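Local coordinates for protein phosphohistidine phosphatase sixA (Escherichia coli, PDB 1UJC) that removes the phosphoryl group from phosphohistidine in the HPt domain of the ArcB sensor kinase, acting in the multistep His-Asp phosphorelay, at residues A[26-37]-A[148-156]; A[90-98]-A[136-144]. All blocks are in the same frame, centred on the assembly; numbering follows the deposited sequence.

Interaction 1. Residues A[26-37]-A[148-156]; sequences NGCDESRLMANW and WQMSPCNLK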
loop_
_atom_site.group_PDB
_atom_site.type_symbol
_atom_site.label_atom_id
_atom_site.label_comp_id
_atom_site.label_asym_id
_atom_site.label_seq_id
_atom_site.Cartn_x
_atom_site.Cartn_y
_atom_site.Cartn_z
ATOM N N ASN A 26 -17.993 -2.262 -3.329
ATOM C CA ASN A 26 -17.325 -1.232 -4.124
ATOM C C ASN A 26 -15.838 -1.237 -3.791
ATOM O O ASN A 26 -14.996 -1.143 -4.683
ATOM C CB ASN A 26 -17.933 0.146 -3.822
ATOM C CG ASN A 26 -17.139 1.290 -4.434
ATOM O OD1 ASN A 26 -17.089 1.455 -5.659
ATOM N ND2 ASN A 26 -16.507 2.087 -3.577
ATOM N N GLY A 27 -15.522 -1.356 -2.503
ATOM C CA GLY A 27 -14.134 -1.388 -2.079
ATOM C C GLY A 27 -13.403 -2.534 -2.751
ATOM O O GLY A 27 -12.226 -2.415 -3.094
ATOM N N CYS A 28 -14.100 -3.654 -2.923
ATOM C CA CYS A 28 -13.526 -4.816 -3.586
ATOM C C CYS A 28 -13.377 -4.491 -5.068
ATOM O O CYS A 28 -12.309 -4.681 -5.651
ATOM C CB CYS A 28 -14.436 -6.043 -3.425
ATOM S SG CYS A 28 -14.428 -6.796 -1.778
ATOM N N ASP A 29 -14.453 -3.990 -5.667
ATOM C CA ASP A 29 -14.443 -3.649 -7.083
ATOM C C ASP A 29 -13.301 -2.705 -7.442
ATOM O O ASP A 29 -12.537 -2.972 -8.370
ATOM C CB ASP A 29 -15.771 -3.010 -7.499
ATOM C CG ASP A 29 -16.965 -3.925 -7.272
ATOM O OD1 ASP A 29 -16.870 -5.137 -7.559
ATOM O OD2 ASP A 29 -18.011 -3.419 -6.817
ATOM N N GLU A 30 -13.182 -1.605 -6.703
ATOM C CA GLU A 30 -12.131 -0.634 -6.977
ATOM C C GLU A 30 -10.741 -1.179 -6.709
ATOM O O GLU A 30 -9.785 -0.803 -7.387
ATOM C CB GLU A 30 -12.338 0.632 -6.153
ATOM C CG GLU A 30 -13.659 1.310 -6.403
ATOM C CD GLU A 30 -13.694 2.701 -5.825
ATOM O OE1 GLU A 30 -13.249 2.870 -4.669
ATOM O OE2 GLU A 30 -14.169 3.621 -6.526
ATOM N N SER A 31 -10.618 -2.057 -5.722
ATOM C CA SER A 31 -9.314 -2.627 -5.429
ATOM C C SER A 31 -8.863 -3.512 -6.587
ATOM O O SER A 31 -7.678 -3.546 -6.922
ATOM C CB SER A 31 -9.352 -3.416 -4.120
ATOM O OG SER A 31 -9.289 -2.529 -3.013
ATOM N N ARG A 32 -9.811 -4.220 -7.201
ATOM C CA ARG A 32 -9.500 -5.079 -8.341
ATOM C C ARG A 32 -9.168 -4.194 -9.538
ATOM O O ARG A 32 -8.317 -4.532 -10.365
ATOM C CB ARG A 32 -10.686 -5.991 -8.690
ATOM C CG ARG A 32 -10.772 -7.279 -7.872
ATOM C CD ARG A 32 -11.628 -8.335 -8.590
ATOM N NE ARG A 32 -11.382 -9.684 -8.077
ATOM C CZ ARG A 32 -12.068 -10.253 -7.089
ATOM N NH1 ARG A 32 -13.056 -9.599 -6.503
ATOM N NH2 ARG A 32 -11.758 -11.475 -6.676
ATOM N N LEU A 33 -9.847 -3.053 -9.614
ATOM C CA LEU A 33 -9.642 -2.095 -10.695
ATOM C C LEU A 33 -8.191 -1.606 -10.688
ATOM O O LEU A 33 -7.521 -1.594 -11.726
ATOM C CB LEU A 33 -10.597 -0.911 -10.516
ATOM C CG LEU A 33 -10.762 0.085 -11.665
ATOM C CD1 LEU A 33 -11.202 -0.650 -12.927
ATOM C CD2 LEU A 33 -11.808 1.132 -11.278
ATOM N N MET A 34 -7.714 -1.204 -9.513
ATOM C CA MET A 34 -6.343 -0.720 -9.365
ATOM C C MET A 34 -5.337 -1.850 -9.596
ATOM O O MET A 34 -4.260 -1.631 -10.155
ATOM C CB MET A 34 -6.137 -0.136 -7.968
ATOM C CG MET A 34 -6.913 1.148 -7.697
ATOM S SD MET A 34 -6.388 2.523 -8.746
ATOM C CE MET A 34 -4.720 2.732 -8.194
ATOM N N ALA A 35 -5.693 -3.054 -9.163
ATOM C CA ALA A 35 -4.827 -4.215 -9.333
ATOM C C ALA A 35 -4.594 -4.480 -10.817
ATOM O O ALA A 35 -3.461 -4.683 -11.252
ATOM C CB ALA A 35 -5.455 -5.437 -8.678
ATOM N N ASN A 36 -5.673 -4.470 -11.594
ATOM C CA ASN A 36 -5.565 -4.705 -13.025
ATOM C C ASN A 36 -4.778 -3.592 -13.703
ATOM O O ASN A 36 -4.026 -3.840 -14.641
ATOM C CB ASN A 36 -6.954 -4.838 -13.660
ATOM C CG ASN A 36 -7.636 -6.152 -13.298
ATOM O OD1 ASN A 36 -7.019 -7.223 -13.351
ATOM N ND2 ASN A 36 -8.915 -6.079 -12.942
ATOM N N TRP A 37 -4.945 -2.364 -13.225
ATOM C CA TRP A 37 -4.217 -1.246 -13.806
ATOM C C TRP A 37 -2.718 -1.493 -13.627
ATOM O O TRP A 37 -1.934 -1.328 -14.565
ATOM C CB TRP A 37 -4.617 0.070 -13.134
ATOM C CG TRP A 37 -3.874 1.232 -13.684
ATOM C CD1 TRP A 37 -4.073 1.837 -14.894
ATOM C CD2 TRP A 37 -2.751 1.887 -13.087
ATOM N NE1 TRP A 37 -3.136 2.828 -15.089
ATOM C CE2 TRP A 37 -2.313 2.879 -13.996
ATOM C CE3 TRP A 37 -2.067 1.729 -11.873
ATOM C CZ2 TRP A 37 -1.223 3.709 -13.729
ATOM C CZ3 TRP A 37 -0.984 2.553 -11.608
ATOM C CH2 TRP A 37 -0.573 3.532 -12.532
ATOM N N TRP A 148 4.538 9.116 -8.839
ATOM C CA TRP A 148 3.171 9.484 -9.179
ATOM C C TRP A 148 2.163 8.889 -8.209
ATOM O O TRP A 148 2.516 8.160 -7.282
ATOM C CB TRP A 148 2.830 9.033 -10.605
ATOM C CG TRP A 148 3.306 7.641 -10.943
ATOM C CD1 TRP A 148 4.433 7.306 -11.633
ATOM C CD2 TRP A 148 2.675 6.404 -10.585
ATOM N NE1 TRP A 148 4.545 5.940 -11.730
ATOM C CE2 TRP A 148 3.479 5.362 -11.093
ATOM C CE3 TRP A 148 1.510 6.076 -9.883
ATOM C CZ2 TRP A 148 3.155 4.015 -10.922
ATOM C CZ3 TRP A 148 1.186 4.736 -9.713
ATOM C CH2 TRP A 148 2.007 3.722 -10.232
ATOM N N GLN A 149 0.898 9.211 -8.439
ATOM C CA GLN A 149 -0.185 8.719 -7.604
ATOM C C GLN A 149 -1.366 8.453 -8.527
ATOM O O GLN A 149 -1.698 9.281 -9.372
ATOM C CB GLN A 149 -0.558 9.783 -6.579
ATOM C CG GLN A 149 -1.412 9.300 -5.444
ATOM C CD GLN A 149 -2.175 10.444 -4.821
ATOM O OE1 GLN A 149 -1.639 11.550 -4.646
ATOM N NE2 GLN A 149 -3.427 10.197 -4.487
ATOM N N MET A 150 -1.998 7.298 -8.368
ATOM C CA MET A 150 -3.130 6.935 -9.208
ATOM C C MET A 150 -4.302 6.537 -8.327
ATOM O O MET A 150 -4.118 5.872 -7.315
ATOM C CB MET A 150 -2.734 5.765 -10.115
ATOM C CG MET A 150 -3.830 5.262 -11.041
ATOM S SD MET A 150 -4.354 6.488 -12.251
ATOM C CE MET A 150 -2.865 6.644 -13.239
ATOM N N SER A 151 -5.510 6.943 -8.704
ATOM C CA SER A 151 -6.684 6.585 -7.911
ATOM C C SER A 151 -7.789 6.011 -8.794
ATOM O O SER A 151 -7.824 6.261 -10.002
ATOM C CB SER A 151 -7.191 7.804 -7.129
ATOM O OG SER A 151 -7.506 8.883 -7.985
ATOM N N PRO A 152 -8.703 5.221 -8.204
ATOM C CA PRO A 152 -9.800 4.618 -8.963
ATOM C C PRO A 152 -10.566 5.612 -9.833
ATOM O O PRO A 152 -11.066 5.251 -10.897
ATOM C CB PRO A 152 -10.681 4.012 -7.873
ATOM C CG PRO A 152 -9.697 3.631 -6.834
ATOM C CD PRO A 152 -8.794 4.845 -6.782
ATOM N N CYS A 153 -10.661 6.860 -9.387
ATOM C CA CYS A 153 -11.386 7.856 -10.164
ATOM C C CYS A 153 -10.602 8.324 -11.385
ATOM O O CYS A 153 -11.195 8.606 -12.425
ATOM C CB CYS A 153 -11.761 9.062 -9.292
ATOM S SG CYS A 153 -10.444 10.268 -9.004
ATOM N N ASN A 154 -9.279 8.408 -11.271
ATOM C CA ASN A 154 -8.462 8.849 -12.404
ATOM C C ASN A 154 -8.372 7.740 -13.444
ATOM O O ASN A 154 -7.655 7.857 -14.435
ATOM C CB ASN A 154 -7.048 9.229 -11.965
ATOM C CG ASN A 154 -6.226 9.831 -13.102
ATOM O OD1 ASN A 154 -5.000 9.762 -13.101
ATOM N ND2 ASN A 154 -6.907 10.433 -14.076
ATOM N N LEU A 155 -9.073 6.645 -13.190
ATOM C CA LEU A 155 -9.101 5.522 -14.119
ATOM C C LEU A 155 -10.554 5.408 -14.557
ATOM O O LEU A 155 -10.852 5.390 -15.755
ATOM C CB LEU A 155 -8.671 4.222 -13.428
ATOM C CG LEU A 155 -7.267 4.123 -12.819
ATOM C CD1 LEU A 155 -7.062 2.729 -12.245
ATOM C CD2 LEU A 155 -6.217 4.405 -13.885
ATOM N N LYS A 156 -11.445 5.362 -13.562
ATOM C CA LYS A 156 -12.899 5.246 -13.747
ATOM C C LYS A 156 -13.530 6.186 -14.769
ATOM O O LYS A 156 -14.099 5.682 -15.766
ATOM C CB LYS A 156 -13.617 5.464 -12.411
ATOM C CG LYS A 156 -13.869 4.212 -11.588
ATOM C CD LYS A 156 -14.806 4.551 -10.435
ATOM C CE LYS A 156 -15.218 3.311 -9.650
ATOM N NZ LYS A 156 -16.176 3.668 -8.568
#

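Interaction 2. Residues A[90-98]-A[136-144]; sequences AYLQALTNE and VTLDESGNG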
loop_
_atom_site.group_PDB
_atom_site.type_symbol
_atom_site.label_atom_id
_atom_site.label_comp_id
_atom_site.label_asym_id
_atom_site.label_seq_id
_atom_site.Cartn_x
_atom_site.Cartn_y
_atom_site.Cartn_z
ATOM N N ALA A 90 12.335 2.159 7.977
ATOM C CA ALA A 90 13.521 1.339 8.211
ATOM C C ALA A 90 13.356 -0.077 7.654
ATOM O O ALA A 90 14.312 -0.671 7.154
ATOM C CB ALA A 90 13.823 1.280 9.705
ATOM N N TYR A 91 12.146 -0.616 7.748
ATOM C CA TYR A 91 11.870 -1.957 7.244
ATOM C C TYR A 91 12.088 -1.922 5.725
ATOM O O TYR A 91 12.722 -2.811 5.153
ATOM C CB TYR A 91 10.420 -2.346 7.574
ATOM C CG TYR A 91 10.077 -3.818 7.408
ATOM C CD1 TYR A 91 9.974 -4.659 8.519
ATOM C CD2 TYR A 91 9.806 -4.360 6.149
ATOM C CE1 TYR A 91 9.603 -5.997 8.381
ATOM C CE2 TYR A 91 9.435 -5.698 6.002
ATOM C CZ TYR A 91 9.334 -6.509 7.122
ATOM O OH TYR A 91 8.962 -7.830 6.987
ATOM N N LEU A 92 11.571 -0.880 5.080
ATOM C CA LEU A 92 11.713 -0.732 3.637
ATOM C C LEU A 92 13.172 -0.548 3.219
ATOM O O LEU A 92 13.602 -1.098 2.205
ATOM C CB LEU A 92 10.861 0.440 3.134
ATOM C CG LEU A 92 9.379 0.113 2.917
ATOM C CD1 LEU A 92 8.562 1.392 2.754
ATOM C CD2 LEU A 92 9.240 -0.773 1.691
ATOM N N GLN A 93 13.933 0.212 4.005
ATOM C CA GLN A 93 15.342 0.434 3.697
ATOM C C GLN A 93 16.079 -0.900 3.803
ATOM O O GLN A 93 16.975 -1.189 3.008
ATOM C CB GLN A 93 15.953 1.474 4.654
ATOM C CG GLN A 93 17.473 1.630 4.528
ATOM C CD GLN A 93 18.019 2.884 5.202
ATOM O OE1 GLN A 93 17.530 3.307 6.255
ATOM N NE2 GLN A 93 19.050 3.474 4.603
ATOM N N ALA A 94 15.687 -1.716 4.780
ATOM C CA ALA A 94 16.292 -3.029 4.966
ATOM C C ALA A 94 16.105 -3.842 3.689
ATOM O O ALA A 94 17.075 -4.308 3.094
ATOM C CB ALA A 94 15.645 -3.750 6.135
ATOM N N LEU A 95 14.857 -4.004 3.263
ATOM C CA LEU A 95 14.575 -4.765 2.054
ATOM C C LEU A 95 15.330 -4.198 0.854
ATOM O O LEU A 95 15.795 -4.951 -0.003
ATOM C CB LEU A 95 13.070 -4.777 1.769
ATOM C CG LEU A 95 12.165 -5.422 2.828
ATOM C CD1 LEU A 95 10.726 -5.464 2.313
ATOM C CD2 LEU A 95 12.654 -6.821 3.140
ATOM N N THR A 96 15.454 -2.876 0.791
ATOM C CA THR A 96 16.163 -2.232 -0.311
ATOM C C THR A 96 17.609 -2.711 -0.360
ATOM O O THR A 96 18.121 -3.046 -1.426
ATOM C CB THR A 96 16.141 -0.686 -0.176
ATOM O OG1 THR A 96 14.796 -0.214 -0.324
ATOM C CG2 THR A 96 17.012 -0.036 -1.245
ATOM N N ASN A 97 18.262 -2.752 0.796
ATOM C CA ASN A 97 19.648 -3.197 0.878
ATOM C C ASN A 97 19.765 -4.709 0.700
ATOM O O ASN A 97 20.842 -5.225 0.412
ATOM C CB ASN A 97 20.255 -2.776 2.218
ATOM C CG ASN A 97 20.659 -1.318 2.237
ATOM O OD1 ASN A 97 21.705 -0.944 1.702
ATOM N ND2 ASN A 97 19.822 -0.481 2.836
ATOM N N GLU A 98 18.646 -5.403 0.870
ATOM C CA GLU A 98 18.592 -6.854 0.725
ATOM C C GLU A 98 18.596 -7.220 -0.757
ATOM O O GLU A 98 18.981 -8.324 -1.134
ATOM C CB GLU A 98 17.322 -7.398 1.405
ATOM C CG GLU A 98 17.074 -8.896 1.224
ATOM C CD GLU A 98 15.864 -9.394 2.008
ATOM O OE1 GLU A 98 15.925 -9.427 3.252
ATOM O OE2 GLU A 98 14.845 -9.752 1.380
ATOM N N VAL A 136 6.815 5.147 -5.257
ATOM C CA VAL A 136 8.013 5.744 -4.696
ATOM C C VAL A 136 9.227 4.903 -5.038
ATOM O O VAL A 136 9.220 3.696 -4.835
ATOM C CB VAL A 136 7.922 5.823 -3.153
ATOM C CG1 VAL A 136 9.248 6.287 -2.571
ATOM C CG2 VAL A 136 6.793 6.764 -2.743
ATOM N N THR A 137 10.264 5.538 -5.564
ATOM C CA THR A 137 11.489 4.817 -5.869
ATOM C C THR A 137 12.410 5.093 -4.693
ATOM O O THR A 137 12.771 6.243 -4.441
ATOM C CB THR A 137 12.141 5.321 -7.157
ATOM O OG1 THR A 137 11.285 5.029 -8.266
ATOM C CG2 THR A 137 13.493 4.649 -7.362
ATOM N N LEU A 138 12.768 4.041 -3.965
ATOM C CA LEU A 138 13.619 4.177 -2.789
ATOM C C LEU A 138 15.017 3.616 -3.011
ATOM O O LEU A 138 15.179 2.510 -3.538
ATOM C CB LEU A 138 12.972 3.465 -1.602
ATOM C CG LEU A 138 13.599 3.584 -0.211
ATOM C CD1 LEU A 138 13.538 5.031 0.288
ATOM C CD2 LEU A 138 12.842 2.673 0.740
ATOM N N ASP A 139 16.029 4.376 -2.608
ATOM C CA ASP A 139 17.393 3.908 -2.756
ATOM C C ASP A 139 17.910 3.336 -1.436
ATOM O O ASP A 139 17.242 3.417 -0.399
ATOM C CB ASP A 139 18.310 5.022 -3.296
ATOM C CG ASP A 139 18.675 6.067 -2.258
ATOM O OD1 ASP A 139 19.166 7.143 -2.677
ATOM O OD2 ASP A 139 18.496 5.827 -1.045
ATOM N N GLU A 140 19.096 2.751 -1.493
ATOM C CA GLU A 140 19.719 2.106 -0.345
ATOM C C GLU A 140 19.957 2.981 0.891
ATOM O O GLU A 140 20.070 2.470 2.006
ATOM C CB GLU A 140 21.027 1.465 -0.801
ATOM C CG GLU A 140 20.909 0.715 -2.140
ATOM C CD GLU A 140 20.793 1.645 -3.357
ATOM O OE1 GLU A 140 21.608 2.587 -3.459
ATOM O OE2 GLU A 140 19.900 1.427 -4.217
ATOM N N SER A 141 20.020 4.294 0.700
ATOM C CA SER A 141 20.242 5.202 1.818
ATOM C C SER A 141 18.932 5.742 2.376
ATOM O O SER A 141 18.926 6.683 3.166
ATOM C CB SER A 141 21.153 6.353 1.389
ATOM O OG SER A 141 22.447 5.859 1.079
ATOM N N GLY A 142 17.823 5.137 1.960
ATOM C CA GLY A 142 16.519 5.561 2.440
ATOM C C GLY A 142 15.975 6.794 1.746
ATOM O O GLY A 142 14.996 7.377 2.198
ATOM N N ASN A 143 16.601 7.192 0.645
ATOM C CA ASN A 143 16.152 8.368 -0.080
ATOM C C ASN A 143 15.151 7.967 -1.161
ATOM O O ASN A 143 15.488 7.246 -2.104
ATOM C CB ASN A 143 17.345 9.088 -0.702
ATOM C CG ASN A 143 17.214 10.593 -0.626
ATOM O OD1 ASN A 143 18.138 11.332 -0.987
ATOM N ND2 ASN A 143 16.065 11.060 -0.150
ATOM N N GLY A 144 13.919 8.437 -1.015
ATOM C CA GLY A 144 12.890 8.092 -1.972
ATOM C C GLY A 144 12.398 9.246 -2.812
ATOM O O GLY A 144 12.415 10.401 -2.387
#

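Interaction 1. Residues A[26-37]-A[148-156]
W37 meets W148, M150 and L155 where helix 25-40 packs against edge strand 144-150 and residues 151-156 in the alpha-beta fold of this branch 1 histidine phosphatase. The two indoles form an offset edge-to-face pair, planes 88° apart; W148 CH2 lies at the W37 edge, near its plane, 3.5 Å from W37 CH2. Over one face of W37, M150 CG sits 3.8 Å from the centroid of the six-membered ring, almost on its normal, and L155 CD2 lies over the five-membered ring. Bends at both outer torsions of M150 bring CE down beside the CZ2-CE2 rim on that same face, 3.4 Å from W37 CZ2. M34 is likewise bent twice; its CG abuts P152 CG, its SD touches L155 CD1, and its CE reaches 3.3 Å from M150 O. Farther toward the helix start, L33 CD2 rests against K156 CG. The extended K156 crosses E30 at about a right angle, and its NZ forms a 2.9 Å salt bridge to E30 OE2 on the anti side. Backbone bonds from W148 to S135 and from M150 to I133 hold the strand in the sheet. On another side of the helix R32 bridges to E62 and D65, and S31 OG, also bonded to S131 OG, donates to G27 O at 2.9 Å.

Interaction 2. Residues A[90-98]-A[136-144]
L138, the last residue of strand 133-138, turns its side chain toward helix 85-98. Its CG lies anti to the backbone N (chi1 -174°), and the CD2 methyl touches both L92 CB, at 3.8 Å, and T96 OG1, at 3.6 Å. M1, whose backbone pairs with that of L138, also touches L92 and T96 and extends the apolar patch. The T96 hydroxyl is donated back to L92 O within the helix, from above the carbonyl plane and from the face opposite T96 N, and its CG2 methyl is thereby presented to the turn.

At D139 the chain leaves the strand. T96 CG2 packs 3.5 Å from D139 C, while the D139 CB points away from the helix and the carboxylate grips its own turn: OD2 accepts from S141 N at 2.8 Å and from N143 N at 2.9 Å, the two donors coming from opposite faces of the carboxylate.

E140 carries the polar half of the contact. Its carbonyl oxygen takes two amide donors. The extended Q93 side chain delivers NE2 at 3.0 Å, almost straight at 176° and within its own amide plane, whereas N97 ND2 arrives at 3.1 Å in the carbonyl plane, on a lone pair. N97 ND2 also donates to Q93 O one helical turn earlier, which fixes the rotation of its amide, and N97 OD1 lies against E140 CB.

S141 leads into G142, whose positive phi suits glycine; here the backbone passes close beside the Q93 amide. G142 N donates to D139 O at 3.0 Å, and D139 N to N143 O. These two bonds make a type I turn with a G1 beta bulge, reinforced by the D139 Asx turn: a beta hairpin joining antiparallel strands 133-138 and 144-150, docked on the C-terminal end of a flanking helix.

In the fold
The two contacts sit toward opposite ends of the molecule, their centres about 26 Å apart, and do not touch each other. Both reach the same mixed sheet through its consecutive antiparallel strands 133-138 and 144-150. Along the chain the segments of interaction 2 fall between those of interaction 1: helix 25-40 comes first, then helix 85-98, then the hairpin. The hairpin's turn meets helix 85-98, whereas the end of its second strand, with the residues after it, meets helix 25-40. The tungstate pocket (R7, H8, R55, H108, L109) draws no residue from either contact, although the E30 side chain lies about 11 Å from the ion; both are packing outside that site.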